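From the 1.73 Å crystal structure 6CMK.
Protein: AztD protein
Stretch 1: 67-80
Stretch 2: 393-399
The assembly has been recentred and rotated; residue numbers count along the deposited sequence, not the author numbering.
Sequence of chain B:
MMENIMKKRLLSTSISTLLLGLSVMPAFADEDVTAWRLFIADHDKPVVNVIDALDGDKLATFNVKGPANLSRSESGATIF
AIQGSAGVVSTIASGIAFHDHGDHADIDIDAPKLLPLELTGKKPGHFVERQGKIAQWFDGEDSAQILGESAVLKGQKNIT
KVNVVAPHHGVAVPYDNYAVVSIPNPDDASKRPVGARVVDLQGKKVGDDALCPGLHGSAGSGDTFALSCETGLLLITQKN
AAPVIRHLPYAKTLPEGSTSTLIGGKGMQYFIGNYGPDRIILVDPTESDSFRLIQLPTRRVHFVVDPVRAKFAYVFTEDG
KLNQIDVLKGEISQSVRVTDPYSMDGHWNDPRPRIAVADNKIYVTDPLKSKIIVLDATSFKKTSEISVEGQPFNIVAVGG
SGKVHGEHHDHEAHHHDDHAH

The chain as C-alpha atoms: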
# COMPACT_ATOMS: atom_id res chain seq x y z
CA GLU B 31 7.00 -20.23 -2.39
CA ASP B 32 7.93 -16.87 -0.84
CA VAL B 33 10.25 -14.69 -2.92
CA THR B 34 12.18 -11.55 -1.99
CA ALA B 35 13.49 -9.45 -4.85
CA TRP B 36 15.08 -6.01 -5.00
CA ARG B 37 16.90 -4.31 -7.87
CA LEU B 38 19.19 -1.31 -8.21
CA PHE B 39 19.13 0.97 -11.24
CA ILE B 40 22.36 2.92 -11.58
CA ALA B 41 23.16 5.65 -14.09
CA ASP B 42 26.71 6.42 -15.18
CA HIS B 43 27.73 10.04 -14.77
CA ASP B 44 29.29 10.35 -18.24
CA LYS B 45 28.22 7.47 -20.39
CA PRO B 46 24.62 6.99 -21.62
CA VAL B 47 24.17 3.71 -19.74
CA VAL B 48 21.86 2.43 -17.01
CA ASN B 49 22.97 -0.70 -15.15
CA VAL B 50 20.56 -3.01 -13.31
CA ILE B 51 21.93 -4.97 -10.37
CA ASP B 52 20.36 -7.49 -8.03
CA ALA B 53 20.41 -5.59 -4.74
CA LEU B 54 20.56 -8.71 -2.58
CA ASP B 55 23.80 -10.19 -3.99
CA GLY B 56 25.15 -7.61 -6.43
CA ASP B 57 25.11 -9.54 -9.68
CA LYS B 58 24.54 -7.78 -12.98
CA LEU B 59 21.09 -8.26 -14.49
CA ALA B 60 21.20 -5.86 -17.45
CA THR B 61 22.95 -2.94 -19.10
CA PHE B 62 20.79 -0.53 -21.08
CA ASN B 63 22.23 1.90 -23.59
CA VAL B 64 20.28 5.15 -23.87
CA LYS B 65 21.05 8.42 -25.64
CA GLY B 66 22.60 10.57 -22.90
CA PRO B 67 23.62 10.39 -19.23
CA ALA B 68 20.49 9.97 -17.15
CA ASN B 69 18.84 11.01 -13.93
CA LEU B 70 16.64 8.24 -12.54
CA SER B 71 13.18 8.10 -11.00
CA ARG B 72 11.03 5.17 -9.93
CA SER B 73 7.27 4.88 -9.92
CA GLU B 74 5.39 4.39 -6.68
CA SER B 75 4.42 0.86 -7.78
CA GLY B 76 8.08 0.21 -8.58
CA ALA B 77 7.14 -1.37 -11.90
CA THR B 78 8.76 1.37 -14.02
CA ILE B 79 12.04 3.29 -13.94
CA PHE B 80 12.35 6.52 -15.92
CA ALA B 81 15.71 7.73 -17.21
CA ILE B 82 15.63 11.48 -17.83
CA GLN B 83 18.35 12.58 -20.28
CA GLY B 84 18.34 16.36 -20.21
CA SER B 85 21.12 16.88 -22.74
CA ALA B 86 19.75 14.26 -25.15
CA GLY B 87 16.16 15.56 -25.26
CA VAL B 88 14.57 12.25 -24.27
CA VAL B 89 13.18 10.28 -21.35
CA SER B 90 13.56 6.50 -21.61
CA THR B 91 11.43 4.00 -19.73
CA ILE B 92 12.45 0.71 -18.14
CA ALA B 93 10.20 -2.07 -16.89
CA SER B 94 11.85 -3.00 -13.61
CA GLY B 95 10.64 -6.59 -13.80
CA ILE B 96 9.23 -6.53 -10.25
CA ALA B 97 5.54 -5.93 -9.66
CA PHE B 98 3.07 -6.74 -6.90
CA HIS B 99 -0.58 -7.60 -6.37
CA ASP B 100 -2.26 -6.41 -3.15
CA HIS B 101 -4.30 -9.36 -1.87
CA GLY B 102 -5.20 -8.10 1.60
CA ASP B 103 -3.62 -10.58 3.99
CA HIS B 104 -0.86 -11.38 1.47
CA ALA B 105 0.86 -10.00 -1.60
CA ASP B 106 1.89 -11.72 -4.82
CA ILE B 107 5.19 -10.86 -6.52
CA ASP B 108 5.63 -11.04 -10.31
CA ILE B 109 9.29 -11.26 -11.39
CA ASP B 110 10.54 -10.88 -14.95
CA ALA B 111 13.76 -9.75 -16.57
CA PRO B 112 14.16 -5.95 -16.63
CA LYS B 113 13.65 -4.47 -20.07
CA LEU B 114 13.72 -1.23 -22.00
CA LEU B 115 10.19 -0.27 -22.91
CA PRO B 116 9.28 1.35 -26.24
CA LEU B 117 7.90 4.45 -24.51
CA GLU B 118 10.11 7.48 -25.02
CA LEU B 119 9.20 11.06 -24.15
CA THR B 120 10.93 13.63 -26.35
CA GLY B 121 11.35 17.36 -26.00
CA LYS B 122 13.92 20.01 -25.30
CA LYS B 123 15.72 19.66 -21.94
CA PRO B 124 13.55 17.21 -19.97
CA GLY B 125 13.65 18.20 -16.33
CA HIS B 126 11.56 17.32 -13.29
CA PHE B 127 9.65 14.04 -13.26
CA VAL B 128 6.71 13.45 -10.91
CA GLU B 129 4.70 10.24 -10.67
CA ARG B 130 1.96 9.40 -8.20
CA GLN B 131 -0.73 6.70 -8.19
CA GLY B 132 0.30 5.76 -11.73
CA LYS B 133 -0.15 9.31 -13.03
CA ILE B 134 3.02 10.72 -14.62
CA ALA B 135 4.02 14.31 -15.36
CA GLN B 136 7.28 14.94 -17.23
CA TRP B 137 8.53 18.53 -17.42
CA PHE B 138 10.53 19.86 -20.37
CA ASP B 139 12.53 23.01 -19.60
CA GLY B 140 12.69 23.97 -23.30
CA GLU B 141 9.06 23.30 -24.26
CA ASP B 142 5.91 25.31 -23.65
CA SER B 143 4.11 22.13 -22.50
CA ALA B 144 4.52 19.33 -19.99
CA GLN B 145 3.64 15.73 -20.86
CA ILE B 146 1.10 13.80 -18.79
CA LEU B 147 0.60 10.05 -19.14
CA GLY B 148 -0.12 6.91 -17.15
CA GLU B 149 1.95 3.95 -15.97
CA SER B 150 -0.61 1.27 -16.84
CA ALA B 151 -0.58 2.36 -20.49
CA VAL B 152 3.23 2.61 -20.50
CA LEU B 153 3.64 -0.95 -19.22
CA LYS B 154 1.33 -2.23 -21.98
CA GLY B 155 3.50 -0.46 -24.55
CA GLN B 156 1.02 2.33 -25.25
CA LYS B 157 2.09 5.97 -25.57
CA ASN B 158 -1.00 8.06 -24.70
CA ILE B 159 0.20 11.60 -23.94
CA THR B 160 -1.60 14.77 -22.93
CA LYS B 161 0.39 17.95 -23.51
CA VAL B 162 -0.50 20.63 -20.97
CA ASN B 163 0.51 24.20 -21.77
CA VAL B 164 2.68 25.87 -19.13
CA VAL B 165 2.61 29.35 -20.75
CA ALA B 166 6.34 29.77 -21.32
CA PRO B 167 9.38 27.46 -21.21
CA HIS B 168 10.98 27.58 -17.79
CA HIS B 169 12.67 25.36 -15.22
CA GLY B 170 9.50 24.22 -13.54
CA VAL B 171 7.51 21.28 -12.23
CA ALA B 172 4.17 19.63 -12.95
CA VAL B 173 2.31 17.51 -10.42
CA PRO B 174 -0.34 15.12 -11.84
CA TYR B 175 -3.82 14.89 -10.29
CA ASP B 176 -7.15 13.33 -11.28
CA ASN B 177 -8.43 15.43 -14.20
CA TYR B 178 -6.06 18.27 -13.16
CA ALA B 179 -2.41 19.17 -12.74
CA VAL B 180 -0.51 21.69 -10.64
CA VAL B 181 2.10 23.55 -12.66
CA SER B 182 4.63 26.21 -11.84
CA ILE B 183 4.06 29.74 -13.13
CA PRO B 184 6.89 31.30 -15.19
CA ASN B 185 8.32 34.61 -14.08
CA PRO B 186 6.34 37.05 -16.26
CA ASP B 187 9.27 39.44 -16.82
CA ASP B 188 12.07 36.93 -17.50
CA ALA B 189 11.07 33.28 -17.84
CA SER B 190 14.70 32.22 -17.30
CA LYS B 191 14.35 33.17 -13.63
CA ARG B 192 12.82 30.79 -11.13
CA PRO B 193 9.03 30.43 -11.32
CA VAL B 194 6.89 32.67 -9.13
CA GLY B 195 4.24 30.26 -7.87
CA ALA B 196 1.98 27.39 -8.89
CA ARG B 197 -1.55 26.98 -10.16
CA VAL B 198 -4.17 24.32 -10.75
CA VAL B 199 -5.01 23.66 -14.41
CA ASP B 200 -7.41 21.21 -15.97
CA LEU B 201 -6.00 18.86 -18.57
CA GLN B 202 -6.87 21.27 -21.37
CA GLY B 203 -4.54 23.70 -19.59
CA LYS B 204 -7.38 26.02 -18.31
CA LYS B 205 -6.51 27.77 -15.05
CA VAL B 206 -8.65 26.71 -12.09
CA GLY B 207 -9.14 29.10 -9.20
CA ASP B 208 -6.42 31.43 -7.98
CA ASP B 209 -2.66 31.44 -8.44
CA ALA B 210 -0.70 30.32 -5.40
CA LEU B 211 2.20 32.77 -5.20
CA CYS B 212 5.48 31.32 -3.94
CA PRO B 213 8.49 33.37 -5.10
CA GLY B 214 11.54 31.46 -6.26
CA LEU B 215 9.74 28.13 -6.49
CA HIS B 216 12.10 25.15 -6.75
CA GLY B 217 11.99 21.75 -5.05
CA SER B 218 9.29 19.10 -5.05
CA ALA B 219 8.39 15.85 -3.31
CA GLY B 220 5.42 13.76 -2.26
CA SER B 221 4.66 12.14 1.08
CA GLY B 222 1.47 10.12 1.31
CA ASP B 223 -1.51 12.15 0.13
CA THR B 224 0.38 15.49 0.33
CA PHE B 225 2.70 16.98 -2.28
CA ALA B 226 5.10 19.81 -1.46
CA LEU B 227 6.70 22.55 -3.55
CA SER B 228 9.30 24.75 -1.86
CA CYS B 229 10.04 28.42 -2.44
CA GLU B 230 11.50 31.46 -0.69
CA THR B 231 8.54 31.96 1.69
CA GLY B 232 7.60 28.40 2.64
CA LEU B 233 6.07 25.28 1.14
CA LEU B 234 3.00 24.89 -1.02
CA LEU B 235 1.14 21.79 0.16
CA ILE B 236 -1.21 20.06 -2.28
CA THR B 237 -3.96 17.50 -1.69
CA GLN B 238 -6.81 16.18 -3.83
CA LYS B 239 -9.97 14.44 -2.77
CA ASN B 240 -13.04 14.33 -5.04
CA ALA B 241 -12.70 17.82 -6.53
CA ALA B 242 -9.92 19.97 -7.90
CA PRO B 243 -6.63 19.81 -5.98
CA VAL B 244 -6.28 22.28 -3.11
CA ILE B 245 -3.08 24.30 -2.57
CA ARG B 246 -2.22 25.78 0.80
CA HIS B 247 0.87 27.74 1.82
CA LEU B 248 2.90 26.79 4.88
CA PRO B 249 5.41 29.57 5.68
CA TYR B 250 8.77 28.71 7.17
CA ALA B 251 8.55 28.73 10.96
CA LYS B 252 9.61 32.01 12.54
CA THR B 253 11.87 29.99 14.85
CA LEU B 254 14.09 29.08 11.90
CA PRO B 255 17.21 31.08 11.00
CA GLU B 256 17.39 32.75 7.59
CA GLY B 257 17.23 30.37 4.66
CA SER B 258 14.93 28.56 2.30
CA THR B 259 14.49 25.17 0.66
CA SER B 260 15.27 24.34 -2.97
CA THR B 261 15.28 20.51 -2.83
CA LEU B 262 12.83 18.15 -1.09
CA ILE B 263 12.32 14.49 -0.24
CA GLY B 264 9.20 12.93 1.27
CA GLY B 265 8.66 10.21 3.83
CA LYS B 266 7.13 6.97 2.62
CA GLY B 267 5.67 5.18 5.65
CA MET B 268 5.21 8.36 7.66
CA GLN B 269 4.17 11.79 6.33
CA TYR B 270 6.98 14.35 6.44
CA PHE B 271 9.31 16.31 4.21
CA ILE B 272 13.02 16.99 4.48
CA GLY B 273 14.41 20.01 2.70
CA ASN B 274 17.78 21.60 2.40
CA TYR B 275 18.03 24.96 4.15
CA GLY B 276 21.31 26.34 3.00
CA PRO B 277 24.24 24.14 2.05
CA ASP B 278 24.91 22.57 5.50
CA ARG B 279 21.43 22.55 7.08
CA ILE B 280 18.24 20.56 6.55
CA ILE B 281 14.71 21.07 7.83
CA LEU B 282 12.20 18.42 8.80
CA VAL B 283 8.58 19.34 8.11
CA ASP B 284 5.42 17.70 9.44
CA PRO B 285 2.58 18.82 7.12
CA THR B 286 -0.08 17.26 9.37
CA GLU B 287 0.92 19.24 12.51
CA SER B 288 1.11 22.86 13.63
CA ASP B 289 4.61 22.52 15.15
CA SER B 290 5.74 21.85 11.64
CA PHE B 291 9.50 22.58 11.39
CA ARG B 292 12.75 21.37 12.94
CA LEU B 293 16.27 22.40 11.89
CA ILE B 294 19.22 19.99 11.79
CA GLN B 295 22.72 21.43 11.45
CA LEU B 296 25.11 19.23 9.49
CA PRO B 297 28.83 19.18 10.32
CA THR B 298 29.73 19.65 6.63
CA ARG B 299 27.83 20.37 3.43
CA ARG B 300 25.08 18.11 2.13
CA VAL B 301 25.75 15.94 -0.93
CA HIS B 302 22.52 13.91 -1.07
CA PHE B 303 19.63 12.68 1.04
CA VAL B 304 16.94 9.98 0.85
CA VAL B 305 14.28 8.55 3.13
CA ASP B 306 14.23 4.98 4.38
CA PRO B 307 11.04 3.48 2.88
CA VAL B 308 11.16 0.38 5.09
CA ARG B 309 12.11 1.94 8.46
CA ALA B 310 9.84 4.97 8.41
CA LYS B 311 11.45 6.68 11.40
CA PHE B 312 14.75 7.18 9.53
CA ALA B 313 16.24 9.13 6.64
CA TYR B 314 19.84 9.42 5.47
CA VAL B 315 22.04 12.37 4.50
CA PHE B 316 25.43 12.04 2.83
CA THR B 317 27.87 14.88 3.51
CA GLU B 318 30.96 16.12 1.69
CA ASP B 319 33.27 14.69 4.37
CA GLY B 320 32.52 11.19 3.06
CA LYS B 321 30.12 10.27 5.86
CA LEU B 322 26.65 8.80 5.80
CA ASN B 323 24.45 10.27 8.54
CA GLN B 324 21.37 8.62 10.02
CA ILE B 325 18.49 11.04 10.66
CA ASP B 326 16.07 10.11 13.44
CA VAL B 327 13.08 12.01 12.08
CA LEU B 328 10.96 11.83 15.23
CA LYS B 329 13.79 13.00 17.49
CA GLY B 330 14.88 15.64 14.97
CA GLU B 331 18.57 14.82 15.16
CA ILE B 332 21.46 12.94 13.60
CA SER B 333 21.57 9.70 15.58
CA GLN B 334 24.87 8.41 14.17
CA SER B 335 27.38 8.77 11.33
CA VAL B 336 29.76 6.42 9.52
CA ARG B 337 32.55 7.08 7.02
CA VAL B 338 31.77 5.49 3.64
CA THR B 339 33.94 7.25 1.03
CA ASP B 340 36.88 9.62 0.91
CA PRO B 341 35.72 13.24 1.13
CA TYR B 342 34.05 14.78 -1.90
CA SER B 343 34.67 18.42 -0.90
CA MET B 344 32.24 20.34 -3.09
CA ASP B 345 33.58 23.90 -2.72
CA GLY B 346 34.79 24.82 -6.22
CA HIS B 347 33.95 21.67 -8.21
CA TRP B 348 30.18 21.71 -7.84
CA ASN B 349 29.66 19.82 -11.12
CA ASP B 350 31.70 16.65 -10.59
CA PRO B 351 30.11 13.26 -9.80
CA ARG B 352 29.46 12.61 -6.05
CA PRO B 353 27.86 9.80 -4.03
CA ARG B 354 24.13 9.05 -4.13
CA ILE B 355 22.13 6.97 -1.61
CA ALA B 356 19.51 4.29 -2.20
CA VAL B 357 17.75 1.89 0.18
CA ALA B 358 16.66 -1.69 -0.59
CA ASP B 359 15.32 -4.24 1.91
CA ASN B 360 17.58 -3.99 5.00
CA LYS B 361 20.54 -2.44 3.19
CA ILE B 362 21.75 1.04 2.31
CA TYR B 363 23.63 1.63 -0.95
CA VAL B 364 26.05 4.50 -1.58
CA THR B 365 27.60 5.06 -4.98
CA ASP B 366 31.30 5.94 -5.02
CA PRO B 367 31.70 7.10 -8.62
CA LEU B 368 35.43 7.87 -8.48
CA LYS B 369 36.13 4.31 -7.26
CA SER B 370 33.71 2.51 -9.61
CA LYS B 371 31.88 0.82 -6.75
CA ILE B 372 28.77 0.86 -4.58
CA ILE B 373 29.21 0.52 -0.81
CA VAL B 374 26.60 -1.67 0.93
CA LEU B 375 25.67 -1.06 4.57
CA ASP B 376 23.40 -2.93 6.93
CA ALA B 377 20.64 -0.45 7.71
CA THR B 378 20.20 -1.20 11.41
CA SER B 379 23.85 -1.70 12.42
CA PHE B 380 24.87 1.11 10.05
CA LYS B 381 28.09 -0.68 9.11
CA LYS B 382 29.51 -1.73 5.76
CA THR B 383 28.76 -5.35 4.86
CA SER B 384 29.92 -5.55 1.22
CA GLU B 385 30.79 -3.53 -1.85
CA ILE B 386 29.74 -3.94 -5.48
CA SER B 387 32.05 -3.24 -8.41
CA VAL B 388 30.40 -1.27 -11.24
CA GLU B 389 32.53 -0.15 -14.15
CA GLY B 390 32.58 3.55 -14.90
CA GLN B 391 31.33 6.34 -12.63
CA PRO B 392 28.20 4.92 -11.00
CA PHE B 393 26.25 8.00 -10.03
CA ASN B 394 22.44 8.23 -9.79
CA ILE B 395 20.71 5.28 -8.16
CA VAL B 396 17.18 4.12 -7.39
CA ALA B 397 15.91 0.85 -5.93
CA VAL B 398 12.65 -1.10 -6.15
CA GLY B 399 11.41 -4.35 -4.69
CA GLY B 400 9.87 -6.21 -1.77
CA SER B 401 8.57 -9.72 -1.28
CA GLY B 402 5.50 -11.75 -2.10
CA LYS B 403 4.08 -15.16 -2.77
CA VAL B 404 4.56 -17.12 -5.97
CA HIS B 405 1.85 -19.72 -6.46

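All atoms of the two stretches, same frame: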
# COMPACT_ATOMS: atom_id res chain seq x y z
N PRO B 67 23.59 10.69 -20.67
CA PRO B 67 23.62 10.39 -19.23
C PRO B 67 22.29 10.75 -18.59
O PRO B 67 21.68 11.77 -18.92
CB PRO B 67 24.76 11.26 -18.70
CG PRO B 67 25.58 11.60 -19.90
CD PRO B 67 24.64 11.64 -21.06
N ALA B 68 21.85 9.91 -17.66
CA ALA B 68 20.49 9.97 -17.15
C ALA B 68 20.44 10.31 -15.67
O ALA B 68 21.34 9.97 -14.90
CB ALA B 68 19.76 8.63 -17.35
N ASN B 69 19.35 10.98 -15.29
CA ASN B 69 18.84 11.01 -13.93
C ASN B 69 17.72 9.98 -13.84
O ASN B 69 17.03 9.71 -14.82
CB ASN B 69 18.32 12.41 -13.56
CG ASN B 69 19.42 13.48 -13.56
OD1 ASN B 69 19.13 14.66 -13.77
ND2 ASN B 69 20.66 13.07 -13.32
N LEU B 70 17.54 9.38 -12.67
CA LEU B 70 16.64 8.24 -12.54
C LEU B 70 15.53 8.52 -11.55
O LEU B 70 15.76 9.13 -10.49
CB LEU B 70 17.40 6.97 -12.10
CG LEU B 70 18.46 6.45 -13.08
CD1 LEU B 70 19.22 5.28 -12.49
CD2 LEU B 70 17.83 6.04 -14.39
N SER B 71 14.33 8.06 -11.89
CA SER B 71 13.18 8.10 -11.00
C SER B 71 12.43 6.78 -11.09
O SER B 71 12.33 6.18 -12.17
CB SER B 71 12.22 9.25 -11.34
OG SER B 71 12.79 10.52 -11.12
N ARG B 72 11.88 6.35 -9.96
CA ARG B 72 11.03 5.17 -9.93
C ARG B 72 9.58 5.58 -9.74
O ARG B 72 9.28 6.64 -9.18
CB ARG B 72 11.42 4.21 -8.80
CG ARG B 72 11.36 4.81 -7.40
CD ARG B 72 11.31 3.72 -6.32
NE ARG B 72 9.99 3.10 -6.22
CZ ARG B 72 9.71 2.08 -5.42
NH1 ARG B 72 10.65 1.55 -4.65
NH2 ARG B 72 8.48 1.58 -5.37
N SER B 73 8.68 4.72 -10.21
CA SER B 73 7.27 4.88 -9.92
C SER B 73 6.96 4.41 -8.51
O SER B 73 7.73 3.66 -7.90
CB SER B 73 6.42 4.08 -10.90
OG SER B 73 6.59 2.70 -10.67
N GLU B 74 5.82 4.86 -7.99
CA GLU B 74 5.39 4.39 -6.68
C GLU B 74 5.20 2.87 -6.66
O GLU B 74 5.60 2.21 -5.69
CB GLU B 74 4.09 5.09 -6.27
CG GLU B 74 4.29 6.56 -5.95
CD GLU B 74 3.08 7.22 -5.33
OE1 GLU B 74 1.93 6.83 -5.65
OE2 GLU B 74 3.29 8.14 -4.51
N SER B 75 4.60 2.31 -7.71
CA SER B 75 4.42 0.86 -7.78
C SER B 75 5.74 0.13 -7.86
O SER B 75 5.78 -1.07 -7.58
CB SER B 75 3.57 0.48 -8.99
OG SER B 75 4.34 0.54 -10.19
N GLY B 76 6.80 0.82 -8.30
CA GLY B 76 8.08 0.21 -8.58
C GLY B 76 8.17 -0.56 -9.88
O GLY B 76 9.21 -1.17 -10.15
N ALA B 77 7.11 -0.57 -10.69
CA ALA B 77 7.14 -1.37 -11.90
C ALA B 77 7.89 -0.67 -13.03
O ALA B 77 8.31 -1.35 -13.98
CB ALA B 77 5.72 -1.71 -12.35
N THR B 78 8.07 0.65 -12.96
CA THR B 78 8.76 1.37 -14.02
C THR B 78 9.82 2.28 -13.44
O THR B 78 9.67 2.82 -12.33
CB THR B 78 7.78 2.20 -14.86
OG1 THR B 78 7.09 3.14 -14.04
CG2 THR B 78 6.78 1.30 -15.56
N ILE B 79 10.92 2.40 -14.19
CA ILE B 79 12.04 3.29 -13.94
C ILE B 79 12.11 4.24 -15.12
O ILE B 79 12.06 3.79 -16.27
CB ILE B 79 13.37 2.53 -13.82
CG1 ILE B 79 13.29 1.39 -12.80
CG2 ILE B 79 14.52 3.49 -13.51
CD1 ILE B 79 13.01 1.83 -11.42
N PHE B 80 12.21 5.53 -14.86
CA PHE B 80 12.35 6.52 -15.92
C PHE B 80 13.74 7.13 -15.88
O PHE B 80 14.27 7.43 -14.80
CB PHE B 80 11.26 7.59 -15.80
CG PHE B 80 9.89 7.07 -16.11
CD1 PHE B 80 9.17 6.38 -15.15
CD2 PHE B 80 9.34 7.22 -17.36
CE1 PHE B 80 7.91 5.88 -15.44
CE2 PHE B 80 8.08 6.73 -17.66
CZ PHE B 80 7.37 6.05 -16.69
N PHE B 393 26.64 6.69 -10.54
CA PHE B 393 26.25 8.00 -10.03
C PHE B 393 24.83 7.95 -9.46
O PHE B 393 24.65 7.64 -8.28
CB PHE B 393 26.41 9.03 -11.16
CG PHE B 393 26.08 10.43 -10.77
CD1 PHE B 393 26.48 10.95 -9.56
CD2 PHE B 393 25.42 11.25 -11.66
CE1 PHE B 393 26.18 12.26 -9.22
CE2 PHE B 393 25.13 12.55 -11.33
CZ PHE B 393 25.50 13.07 -10.12
N ASN B 394 23.82 8.25 -10.27
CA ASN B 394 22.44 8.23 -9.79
C ASN B 394 21.95 6.80 -9.57
O ASN B 394 22.28 5.89 -10.33
CB ASN B 394 21.51 8.93 -10.78
CG ASN B 394 21.80 10.41 -10.90
OD1 ASN B 394 21.90 10.96 -12.01
ND2 ASN B 394 21.94 11.07 -9.77
N ILE B 395 21.14 6.62 -8.54
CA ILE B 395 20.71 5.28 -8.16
C ILE B 395 19.30 5.33 -7.60
O ILE B 395 18.94 6.23 -6.83
CB ILE B 395 21.72 4.65 -7.17
CG1 ILE B 395 21.29 3.23 -6.78
CG2 ILE B 395 21.88 5.52 -5.92
CD1 ILE B 395 22.38 2.48 -6.02
N VAL B 396 18.48 4.37 -8.01
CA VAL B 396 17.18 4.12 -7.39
C VAL B 396 17.03 2.62 -7.20
O VAL B 396 17.70 1.82 -7.85
CB VAL B 396 15.99 4.70 -8.19
CG1 VAL B 396 16.08 6.22 -8.27
CG2 VAL B 396 15.89 4.06 -9.58
N ALA B 397 16.14 2.24 -6.29
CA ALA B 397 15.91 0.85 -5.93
C ALA B 397 14.42 0.56 -5.86
O ALA B 397 13.64 1.40 -5.39
CB ALA B 397 16.53 0.51 -4.57
N VAL B 398 14.02 -0.63 -6.30
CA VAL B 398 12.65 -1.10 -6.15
C VAL B 398 12.67 -2.52 -5.59
O VAL B 398 13.69 -3.22 -5.65
CB VAL B 398 11.85 -1.08 -7.47
CG1 VAL B 398 11.83 0.32 -8.07
CG2 VAL B 398 12.39 -2.10 -8.48
N GLY B 399 11.53 -2.96 -5.08
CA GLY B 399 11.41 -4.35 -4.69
C GLY B 399 10.62 -4.53 -3.42
O GLY B 399 10.00 -3.59 -2.91
O HOH W 1 10.01 -0.74 -3.00

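Strands 69-72 and 393-399 run nearly parallel, 9° apart in direction, but no backbone hydrogen bond joins them. Their axes come no nearer than 6.4 Å, and the contact is made largely by side chains; the two stretches together bury 488 Å² against each other. In stretch 2 the alternation of an extended strand sends Asn394, Val396 and Val398 toward stretch 1, while Ile395 and Ala397 point away. In stretch 1, Leu70 and Arg72 answer from the first strand and Ile79 from the second, which is paired to the first by Ser71 N to Phe80 O (3.0 Å) and Phe80 N to Ser71 O (2.8 Å).

The middle of the contact is apolar. In the m rotamer Val396 sets both CG1 and CG2 4.1 Å from Leu70 CB, and its CG2 also lies 4.1 Å from Ile79 CD1. Leu70 adopts the common m,t conformation, which carries Leu70 CD1 to 3.8 Å from Asn394 O. Ile79 is m at both chi angles, and Ile79 CD1 also reaches Val398 CG1 at 3.9 Å. Beta-branched valines suit such extended backbone and offer compact surfaces to these longer side chains.

A polar contact lies at the Asn394 end. Asn69 leaves its backbone sideways, yet its m rotamer brings Asn69 ND2 to Asn394 OD1, a hydrogen bond of 2.8 Å. The amide suits the place because it supplies a donor to the other amide's oxygen. Ala68 O is also 3.1 Å from Asn394 OD1, but both are acceptors and no bond forms.

Arg72 makes the other polar link. Its p,t,m,t conformation folds the guanidinium between its own turn and stretch 2. Arg72 NE donates to Ser73 O (2.9 Å) and Arg72 NH2 to Glu74 O (3.0 Å), so the turn helps to hold the group in place. Arg72 NH1 donates to Ala397 O (3.1 Å), near the guanidinium plane, as in-plane N-H bonds require. One face is covered by Val398 CG1, 3.8 Å from Arg72 NE, so the flat group combines polar bonding with apolar packing. A water extends the link, accepting from Arg72 NH1 and donating to Gly399 O, both at 2.9 Å.

Glycine suits position 76 twice over. Its phi is positive, and an ideal CB on Gly76 would lie 3.4 Å from Val398 CB and 3.1 Å from Arg72 NH2. Without one, Gly76 O can approach Val398 CG1 to 3.7 Å. At Gly399 the reason is local: at its backbone angles a CB would jam against the preceding carbonyl oxygen.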